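Sulfate adenylyltransferase (Allochromatium vinosum, PDB 4DNX) catalyses the transfer of the adenylyl group of ATP to sulfate, giving adenosine 5'-phosphosulfate and diphosphate. Local coordinates at residues A[206-219]-A[328-342]. Residues are numbered along the deposited sequence; the frame is centred on the assembly and turned at random.
Sequences RAHEELCKMAMEAV and FRADNTAYSKKLGRV
With chi1 at 179°, the F328 side chain extends opposite its backbone N and sets its ring against the helix 206-219 at A215; one and a half turns earlier, the rotamer of V342 places CG1 beside E210 CB and CG2 toward E210 CG and R206 NH2. The evidence for a CH-pi contact is direct: A215 CB stands 3.8 Å from the centroid of the F328 ring, 13° off the ring normal, so the methyl sits over the face. At the edge of the same ring L211 CD1 lies near its plane, and A218 CB approaches CE2 of F328 obliquely at 3.7 Å. L211 uses that same CD1 to touch A330 CB, also at 3.7 Å, which carries the apolar seam from the strand into the loop.

Further along, V342 presses its CB on the aliphatic part of E210, whose CG is 3.7 Å away. M214 bends at chi3, and its CE touches both the V342 carbonyl O (3.7 Å) and T333 CG2. T333 turns its hydroxyl to A207, OG1 to CB 3.4 Å, a van der Waals contact. The guanidinium of R206 reaches the edge of the Y335 ring with NH2, 4.3 Å from CE1, but its NH1 bonds to the carbonyl of P376.

The axes of helix 206-219 and strand 333-336 run nearly perpendicular, at 94°. The helix packs on two sheets of the ATP-sulfurylase domain: A215 and A218 meet F328 at the end strand of the five-stranded parallel sheet of its Rossmann-like fold, while A207, E210 and M214 meet T333 and V342 of a small antiparallel sheet, whose turn is closed by a G1 bulge at S336, G340 and R341. I293 and M344 extend the apolar surface on either sheet. Chemically, the 578 Å² buried between the segments contains methyl, ring and alkyl contacts without hydrogen bonds or salt bridges, consistent with largely apolar packing.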
loop_
_atom_site.group_PDB
_atom_site.type_symbol
_atom_site.label_atom_id
_atom_site.label_comp_id
_atom_site.label_asym_id
_atom_site.label_seq_id
_atom_site.Cartn_x
_atom_site.Cartn_y
_atom_site.Cartn_z
ATOM N N ARG A 206 21.217 -6.464 15.733
ATOM C CA ARG A 206 22.078 -5.291 15.851
ATOM C C ARG A 206 23.109 -5.162 14.755
ATOM O O ARG A 206 23.485 -4.033 14.388
ATOM C CB ARG A 206 22.704 -5.193 17.248
ATOM C CG ARG A 206 22.081 -4.043 17.968
ATOM C CD ARG A 206 22.755 -3.769 19.296
ATOM N NE ARG A 206 23.939 -2.943 19.082
ATOM C CZ ARG A 206 24.735 -2.519 20.061
ATOM N NH1 ARG A 206 24.482 -2.855 21.318
ATOM N NH2 ARG A 206 25.798 -1.776 19.781
ATOM N N ALA A 207 23.572 -6.295 14.220
ATOM C CA ALA A 207 24.601 -6.256 13.165
ATOM C C ALA A 207 24.068 -5.582 11.904
ATOM O O ALA A 207 24.760 -4.759 11.288
ATOM C CB ALA A 207 25.091 -7.670 12.853
ATOM N N HIS A 208 22.846 -5.948 11.523
ATOM C CA HIS A 208 22.248 -5.414 10.286
ATOM C C HIS A 208 21.773 -4.014 10.503
ATOM O O HIS A 208 21.887 -3.178 9.603
ATOM C CB HIS A 208 21.121 -6.322 9.786
ATOM C CG HIS A 208 21.640 -7.550 9.100
ATOM N ND1 HIS A 208 20.897 -8.697 8.947
ATOM C CD2 HIS A 208 22.849 -7.806 8.538
ATOM C CE1 HIS A 208 21.627 -9.616 8.334
ATOM N NE2 HIS A 208 22.816 -9.099 8.072
ATOM N N GLU A 209 21.302 -3.736 11.723
ATOM C CA GLU A 209 20.860 -2.388 12.092
ATOM C C GLU A 209 22.043 -1.420 11.981
ATOM O O GLU A 209 21.941 -0.325 11.373
ATOM C CB GLU A 209 20.346 -2.417 13.537
ATOM C CG GLU A 209 20.087 -1.055 14.137
ATOM C CD GLU A 209 19.874 -1.081 15.652
ATOM O OE1 GLU A 209 19.425 -2.123 16.252
ATOM O OE2 GLU A 209 20.173 -0.035 16.260
ATOM N N GLU A 210 23.163 -1.833 12.565
ATOM C CA GLU A 210 24.359 -1.001 12.565
ATOM C C GLU A 210 24.982 -0.888 11.173
ATOM O O GLU A 210 25.577 0.126 10.850
ATOM C CB GLU A 210 25.369 -1.525 13.603
ATOM C CG GLU A 210 24.840 -1.464 15.067
ATOM C CD GLU A 210 24.541 -0.051 15.557
ATOM O OE1 GLU A 210 23.706 0.061 16.489
ATOM O OE2 GLU A 210 25.139 0.933 15.033
ATOM N N LEU A 211 24.833 -1.918 10.329
ATOM C CA LEU A 211 25.318 -1.833 8.969
ATOM C C LEU A 211 24.583 -0.743 8.210
ATOM O O LEU A 211 25.226 0.039 7.506
ATOM C CB LEU A 211 25.092 -3.144 8.238
ATOM C CG LEU A 211 25.685 -3.218 6.844
ATOM C CD1 LEU A 211 27.205 -3.023 6.925
ATOM C CD2 LEU A 211 25.336 -4.584 6.302
ATOM N N CYS A 212 23.259 -0.680 8.388
ATOM C CA CYS A 212 22.455 0.406 7.768
ATOM C C CYS A 212 22.935 1.767 8.264
ATOM O O CYS A 212 23.118 2.691 7.456
ATOM C CB CYS A 212 20.967 0.233 8.065
ATOM S SG CYS A 212 20.246 -1.121 7.123
ATOM N N LYS A 213 23.186 1.878 9.569
ATOM C CA LYS A 213 23.647 3.161 10.160
ATOM C C LYS A 213 25.029 3.569 9.679
ATOM O O LYS A 213 25.248 4.770 9.382
ATOM C CB LYS A 213 23.582 3.084 11.699
ATOM C CG LYS A 213 22.138 3.059 12.173
ATOM C CD LYS A 213 22.046 2.864 13.695
ATOM C CE LYS A 213 20.648 3.042 14.201
ATOM N NZ LYS A 213 20.707 2.694 15.687
ATOM N N MET A 214 25.953 2.596 9.595
ATOM C CA MET A 214 27.306 2.836 8.997
ATOM C C MET A 214 27.217 3.352 7.571
ATOM O O MET A 214 27.916 4.311 7.201
ATOM C CB MET A 214 28.142 1.538 8.986
ATOM C CG MET A 214 28.690 1.197 10.327
ATOM S SD MET A 214 29.613 -0.378 10.139
ATOM C CE MET A 214 28.653 -1.450 11.195
ATOM N N ALA A 215 26.363 2.713 6.774
ATOM C CA ALA A 215 26.175 3.133 5.382
ATOM C C ALA A 215 25.611 4.565 5.337
ATOM O O ALA A 215 26.139 5.430 4.587
ATOM C CB ALA A 215 25.288 2.166 4.603
ATOM N N MET A 216 24.590 4.825 6.161
ATOM C CA MET A 216 23.990 6.152 6.206
ATOM C C MET A 216 25.010 7.225 6.590
ATOM O O MET A 216 25.029 8.296 5.968
ATOM C CB MET A 216 22.787 6.191 7.139
ATOM C CG MET A 216 21.663 5.255 6.685
ATOM S SD MET A 216 20.487 4.914 8.024
ATOM C CE MET A 216 19.609 6.433 7.866
ATOM N N GLU A 217 25.863 6.953 7.588
ATOM C CA GLU A 217 26.861 7.956 8.018
ATOM C C GLU A 217 27.906 8.155 6.928
ATOM O O GLU A 217 28.366 9.280 6.680
ATOM C CB GLU A 217 27.539 7.529 9.323
ATOM C CG GLU A 217 28.511 8.588 9.892
ATOM C CD GLU A 217 29.253 8.132 11.151
ATOM O OE1 GLU A 217 28.613 7.496 12.023
ATOM O OE2 GLU A 217 30.473 8.428 11.277
ATOM N N ALA A 218 28.259 7.074 6.235
ATOM C CA ALA A 218 29.365 7.131 5.258
ATOM C C ALA A 218 29.018 7.992 4.044
ATOM O O ALA A 218 29.877 8.680 3.491
ATOM C CB ALA A 218 29.772 5.717 4.815
ATOM N N VAL A 219 27.763 7.928 3.621
ATOM C CA VAL A 219 27.332 8.597 2.393
ATOM C C VAL A 219 26.478 9.835 2.689
ATOM O O VAL A 219 25.942 10.459 1.754
ATOM C CB VAL A 219 26.608 7.605 1.428
ATOM C CG1 VAL A 219 27.387 6.280 1.336
ATOM C CG2 VAL A 219 25.144 7.350 1.865
ATOM N N PHE A 328 27.344 0.790 -1.661
ATOM C CA PHE A 328 28.063 0.787 -0.407
ATOM C C PHE A 328 28.560 -0.646 -0.188
ATOM O O PHE A 328 27.742 -1.567 -0.078
ATOM C CB PHE A 328 27.163 1.175 0.774
ATOM C CG PHE A 328 27.919 1.159 2.098
ATOM C CD1 PHE A 328 27.888 0.051 2.933
ATOM C CD2 PHE A 328 28.708 2.246 2.447
ATOM C CE1 PHE A 328 28.643 0.051 4.158
ATOM C CE2 PHE A 328 29.443 2.251 3.663
ATOM C CZ PHE A 328 29.401 1.147 4.495
ATOM N N ARG A 329 29.877 -0.815 -0.149
ATOM C CA ARG A 329 30.476 -2.154 -0.099
ATOM C C ARG A 329 30.630 -2.562 1.357
ATOM O O ARG A 329 31.482 -2.020 2.066
ATOM C CB ARG A 329 31.836 -2.149 -0.807
ATOM C CG ARG A 329 31.716 -2.014 -2.307
ATOM C CD ARG A 329 33.099 -1.926 -2.992
ATOM N NE ARG A 329 32.914 -1.928 -4.446
ATOM C CZ ARG A 329 33.876 -2.178 -5.332
ATOM N NH1 ARG A 329 35.118 -2.424 -4.932
ATOM N NH2 ARG A 329 33.594 -2.157 -6.623
ATOM N N ALA A 330 29.777 -3.484 1.786
ATOM C CA ALA A 330 29.788 -3.993 3.161
ATOM C C ALA A 330 30.656 -5.249 3.305
ATOM O O ALA A 330 31.100 -5.849 2.317
ATOM C CB ALA A 330 28.366 -4.274 3.613
ATOM N N ASP A 331 30.918 -5.630 4.554
ATOM C CA ASP A 331 31.694 -6.831 4.878
ATOM C C ASP A 331 31.246 -7.272 6.278
ATOM O O ASP A 331 30.394 -6.602 6.901
ATOM C CB ASP A 331 33.189 -6.509 4.825
ATOM C CG ASP A 331 34.070 -7.744 4.661
ATOM O OD1 ASP A 331 33.613 -8.868 4.933
ATOM O OD2 ASP A 331 35.247 -7.572 4.279
ATOM N N ASN A 332 31.799 -8.387 6.757
ATOM C CA ASN A 332 31.445 -8.957 8.064
ATOM C C ASN A 332 31.610 -7.933 9.191
ATOM O O ASN A 332 32.566 -7.145 9.195
ATOM C CB ASN A 332 32.339 -10.153 8.390
ATOM C CG ASN A 332 32.150 -11.340 7.426
ATOM O OD1 ASN A 332 31.041 -11.644 6.989
ATOM N ND2 ASN A 332 33.247 -12.030 7.139
ATOM N N THR A 333 30.677 -7.964 10.134
ATOM C CA THR A 333 30.738 -7.090 11.329
ATOM C C THR A 333 31.025 -7.901 12.581
ATOM O O THR A 333 30.909 -9.136 12.600
ATOM C CB THR A 333 29.398 -6.360 11.599
ATOM O OG1 THR A 333 28.362 -7.327 11.861
ATOM C CG2 THR A 333 28.966 -5.462 10.449
ATOM N N ALA A 334 31.413 -7.203 13.648
ATOM C CA ALA A 334 31.628 -7.802 14.963
ATOM C C ALA A 334 31.439 -6.659 15.960
ATOM O O ALA A 334 31.427 -5.499 15.565
ATOM C CB ALA A 334 33.026 -8.370 15.095
ATOM N N TYR A 335 31.264 -6.995 17.232
ATOM C CA TYR A 335 31.183 -6.001 18.265
ATOM C C TYR A 335 32.610 -5.767 18.715
ATOM O O TYR A 335 33.310 -6.704 19.102
ATOM C CB TYR A 335 30.371 -6.513 19.469
ATOM C CG TYR A 335 30.266 -5.513 20.606
ATOM C CD1 TYR A 335 29.306 -4.497 20.572
ATOM C CD2 TYR A 335 31.116 -5.591 21.712
ATOM C CE1 TYR A 335 29.194 -3.572 21.621
ATOM C CE2 TYR A 335 31.021 -4.668 22.751
ATOM C CZ TYR A 335 30.049 -3.663 22.684
ATOM O OH TYR A 335 29.962 -2.775 23.741
ATOM N N SER A 336 33.039 -4.507 18.655
ATOM C CA SER A 336 34.345 -4.108 19.171
ATOM C C SER A 336 34.263 -3.797 20.659
ATOM O O SER A 336 33.527 -2.884 21.059
ATOM C CB SER A 336 34.848 -2.828 18.481
ATOM O OG SER A 336 36.007 -2.356 19.169
ATOM N N LYS A 337 35.035 -4.527 21.459
ATOM C CA LYS A 337 35.099 -4.284 22.884
ATOM C C LYS A 337 35.778 -2.943 23.129
ATOM O O LYS A 337 35.445 -2.240 24.095
ATOM C CB LYS A 337 35.939 -5.359 23.564
ATOM C CG LYS A 337 35.269 -6.723 23.600
ATOM C CD LYS A 337 36.075 -7.649 24.477
ATOM C CE LYS A 337 36.339 -8.948 23.757
ATOM N NZ LYS A 337 37.198 -9.799 24.599
ATOM N N LYS A 338 36.749 -2.607 22.275
ATOM C CA LYS A 338 37.518 -1.368 22.445
ATOM C C LYS A 338 36.661 -0.132 22.171
ATOM O O LYS A 338 36.798 0.878 22.866
ATOM C CB LYS A 338 38.744 -1.341 21.538
ATOM C CG LYS A 338 39.899 -2.187 22.013
ATOM C CD LYS A 338 41.031 -2.159 20.982
ATOM C CE LYS A 338 42.366 -1.946 21.639
ATOM N NZ LYS A 338 43.370 -2.937 21.167
ATOM N N LEU A 339 35.790 -0.213 21.166
ATOM C CA LEU A 339 34.969 0.936 20.756
ATOM C C LEU A 339 33.562 0.945 21.354
ATOM O O LEU A 339 32.876 1.978 21.323
ATOM C CB LEU A 339 34.893 1.038 19.216
ATOM C CG LEU A 339 36.257 1.069 18.488
ATOM C CD1 LEU A 339 36.055 0.923 16.975
ATOM C CD2 LEU A 339 37.100 2.308 18.851
ATOM N N GLY A 340 33.116 -0.208 21.858
ATOM C CA GLY A 340 31.757 -0.337 22.402
ATOM C C GLY A 340 30.649 -0.222 21.387
ATOM O O GLY A 340 29.579 0.322 21.667
ATOM N N ARG A 341 30.870 -0.775 20.196
ATOM C CA ARG A 341 29.869 -0.766 19.186
ATOM C C ARG A 341 30.228 -1.763 18.107
ATOM O O ARG A 341 31.357 -2.259 18.047
ATOM C CB ARG A 341 29.723 0.625 18.561
ATOM C CG ARG A 341 30.982 1.171 17.926
ATOM C CD ARG A 341 30.608 2.531 17.348
ATOM N NE ARG A 341 31.251 2.774 16.069
ATOM C CZ ARG A 341 32.444 3.339 15.938
ATOM N NH1 ARG A 341 33.119 3.726 17.010
ATOM N NH2 ARG A 341 32.956 3.518 14.727
ATOM N N VAL A 342 29.235 -2.015 17.270
ATOM C CA VAL A 342 29.364 -2.898 16.135
ATOM C C VAL A 342 30.122 -2.171 15.018
ATOM O O VAL A 342 29.822 -1.012 14.709
ATOM C CB VAL A 342 27.991 -3.379 15.706
ATOM C CG1 VAL A 342 28.103 -4.206 14.436
ATOM C CG2 VAL A 342 27.368 -4.215 16.841
#